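Local structure of inorganic pyrophosphatase (Coxiella burnetii, 3TR4) at residues Gln123-Ile128 against Lys155-Lys160. The protein probably catalyses the magnesium-dependent hydrolysis of inorganic pyrophosphate to two phosphate ions, working as a homohexamer of PPase-family subunits. Numbering follows the deposited sequence.
Sequences QSLKDI and KGWEDK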
loop_
_atom_site.group_PDB
_atom_site.type_symbol
_atom_site.label_atom_id
_atom_site.label_comp_id
_atom_site.label_asym_id
_atom_site.label_seq_id
_atom_site.Cartn_x
_atom_site.Cartn_y
_atom_site.Cartn_z
ATOM N N GLN B 123 -13.523 -27.461 -7.142
ATOM C CA GLN B 123 -14.922 -27.756 -7.441
ATOM C C GLN B 123 -15.779 -27.999 -6.197
ATOM O O GLN B 123 -17.005 -28.016 -6.278
ATOM C CB GLN B 123 -15.012 -28.962 -8.380
ATOM C CG GLN B 123 -14.432 -28.717 -9.767
ATOM C CD GLN B 123 -15.262 -27.737 -10.580
ATOM O OE1 GLN B 123 -16.478 -27.650 -10.413
ATOM N NE2 GLN B 123 -14.605 -26.991 -11.461
ATOM N N SER B 124 -15.133 -28.204 -5.054
ATOM C CA SER B 124 -15.851 -28.415 -3.802
ATOM C C SER B 124 -15.002 -27.961 -2.625
ATOM O O SER B 124 -13.815 -27.676 -2.782
ATOM C CB SER B 124 -16.236 -29.888 -3.638
ATOM O OG SER B 124 -15.085 -30.703 -3.500
ATOM N N LEU B 125 -15.613 -27.902 -1.446
ATOM C CA LEU B 125 -14.914 -27.462 -0.242
ATOM C C LEU B 125 -13.637 -28.246 0.030
ATOM O O LEU B 125 -12.664 -27.702 0.559
ATOM C CB LEU B 125 -15.837 -27.546 0.971
ATOM C CG LEU B 125 -16.856 -26.417 1.053
ATOM C CD1 LEU B 125 -17.668 -26.528 2.331
ATOM C CD2 LEU B 125 -16.131 -25.089 0.987
ATOM N N LYS B 126 -13.641 -29.525 -0.328
ATOM C CA LYS B 126 -12.488 -30.381 -0.064
ATOM C C LYS B 126 -11.269 -29.930 -0.861
ATOM O O LYS B 126 -10.133 -30.214 -0.489
ATOM C CB LYS B 126 -12.815 -31.849 -0.351
ATOM C CG LYS B 126 -13.075 -32.172 -1.813
ATOM C CD LYS B 126 -13.519 -33.622 -1.977
ATOM C CE LYS B 126 -13.700 -33.996 -3.443
ATOM N NZ LYS B 126 -12.408 -33.984 -4.183
ATOM N N ASP B 127 -11.515 -29.214 -1.952
ATOM C CA ASP B 127 -10.438 -28.682 -2.779
ATOM C C ASP B 127 -9.799 -27.444 -2.148
ATOM O O ASP B 127 -8.749 -26.982 -2.591
ATOM C CB ASP B 127 -10.951 -28.376 -4.191
ATOM C CG ASP B 127 -11.464 -29.618 -4.904
ATOM O OD1 ASP B 127 -11.013 -30.729 -4.552
ATOM O OD2 ASP B 127 -12.314 -29.487 -5.810
ATOM N N ILE B 128 -10.436 -26.915 -1.107
ATOM C CA ILE B 128 -9.880 -25.791 -0.362
ATOM C C ILE B 128 -9.140 -26.324 0.864
ATOM O O ILE B 128 -9.618 -27.240 1.529
ATOM C CB ILE B 128 -10.985 -24.799 0.071
ATOM C CG1 ILE B 128 -11.756 -24.291 -1.149
ATOM C CG2 ILE B 128 -10.392 -23.625 0.828
ATOM C CD1 ILE B 128 -10.879 -23.600 -2.170
ATOM N N LYS B 155 -21.583 -22.590 12.743
ATOM C CA LYS B 155 -22.015 -23.960 12.986
ATOM C C LYS B 155 -21.170 -24.984 12.223
ATOM O O LYS B 155 -20.893 -26.075 12.728
ATOM C CB LYS B 155 -23.488 -24.119 12.613
ATOM C CG LYS B 155 -24.406 -23.095 13.264
ATOM C CD LYS B 155 -24.329 -23.170 14.780
ATOM C CE LYS B 155 -25.214 -22.117 15.433
ATOM N NZ LYS B 155 -26.654 -22.304 15.101
ATOM N N GLY B 156 -20.765 -24.633 11.007
ATOM C CA GLY B 156 -19.979 -25.537 10.187
ATOM C C GLY B 156 -20.111 -25.248 8.705
ATOM O O GLY B 156 -20.768 -24.288 8.304
ATOM N N TRP B 157 -19.475 -26.082 7.891
ATOM C CA TRP B 157 -19.555 -25.955 6.442
ATOM C C TRP B 157 -20.484 -27.008 5.846
ATOM O O TRP B 157 -20.419 -28.181 6.214
ATOM C CB TRP B 157 -18.165 -26.102 5.823
ATOM C CG TRP B 157 -17.212 -25.034 6.250
ATOM C CD1 TRP B 157 -16.360 -25.071 7.314
ATOM C CD2 TRP B 157 -17.012 -23.766 5.618
ATOM N NE1 TRP B 157 -15.644 -23.904 7.384
ATOM C CE2 TRP B 157 -16.026 -23.086 6.354
ATOM C CE3 TRP B 157 -17.573 -23.143 4.501
ATOM C CZ2 TRP B 157 -15.586 -21.811 6.010
ATOM C CZ3 TRP B 157 -17.138 -21.881 4.160
ATOM C CH2 TRP B 157 -16.152 -21.226 4.912
ATOM N N GLU B 158 -21.351 -26.585 4.929
ATOM C CA GLU B 158 -22.191 -27.516 4.182
ATOM C C GLU B 158 -21.801 -27.492 2.707
ATOM O O GLU B 158 -21.065 -26.609 2.269
ATOM C CB GLU B 158 -23.673 -27.172 4.344
ATOM C CG GLU B 158 -24.175 -27.195 5.779
ATOM C CD GLU B 158 -24.320 -28.599 6.336
ATOM O OE1 GLU B 158 -25.460 -28.992 6.664
ATOM O OE2 GLU B 158 -23.297 -29.306 6.454
ATOM N N ASP B 159 -22.313 -28.449 1.944
ATOM C CA ASP B 159 -21.855 -28.663 0.573
ATOM C C ASP B 159 -22.557 -27.800 -0.476
ATOM O O ASP B 159 -23.460 -27.015 -0.165
ATOM C CB ASP B 159 -21.955 -30.148 0.199
ATOM C CG ASP B 159 -23.379 -30.681 0.274
ATOM O OD1 ASP B 159 -24.328 -29.908 0.015
ATOM O OD2 ASP B 159 -23.547 -31.878 0.587
ATOM N N LYS B 160 -22.126 -27.962 -1.724
ATOM C CA LYS B 160 -22.638 -27.182 -2.846
ATOM C C LYS B 160 -24.156 -27.291 -2.987
ATOM O O LYS B 160 -24.828 -26.308 -3.294
ATOM C CB LYS B 160 -21.944 -27.619 -4.138
ATOM C CG LYS B 160 -22.305 -26.822 -5.385
ATOM C CD LYS B 160 -21.542 -27.375 -6.586
ATOM C CE LYS B 160 -22.086 -26.850 -7.904
ATOM N NZ LYS B 160 -21.984 -25.368 -7.986
#
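L125 meets W157 chiefly through one methyl group, CD1, and the pair illustrates how a short loop can pack against an edge strand without a hydrogen bond between them. CD1 of L125 lies 3.6 Å from CB of W157 and 4.0 Å from its CE3, approaching the indole obliquely. The same methyl rests 3.4 Å from the carbonyl O of E158. Extension of the leucine accounts for this reach: CG stands anti to the carbonyl carbon, and CD1 continues trans to CA (chi2 -176°), carrying the methyl away from its own backbone. W157 also has CG anti to its carbonyl carbon, and the indole, turned nearly perpendicular to the CA-CB-CG plane (chi2 91°), brings CE3 to the side of CB where L125 CD1 lies; the two side chains cross at roughly a right angle.

The loop that presents L125 is held in shape by D127. Its OD2 accepts from Q123 N at 2.7 Å, in a nearly straight bond (165°) to the anti lone pair, and more obliquely from S124 N, which lies above the carboxylate plane. That oxygen thus ties down the two residues before the 3-10 turn 125-127, while the other, OD1, forms a salt bridge with K126 NZ.

This surface contact lies on the outside of the family I pyrophosphatase beta barrel, the W157 side chain about 10 Å from that of Y57, a predicted substrate-binding residue. It joins the connection leading to helix 130-142 to strand 152-159, which pairs antiparallel with strand 86-99, with a classic beta bulge where K155 and G156 both face K96. Both L125 and W157 touch L108 of strand 106-111; W157 continues onto L133 and I136 of helix 130-142, while D159 N-caps helix 160-175 through A162 N.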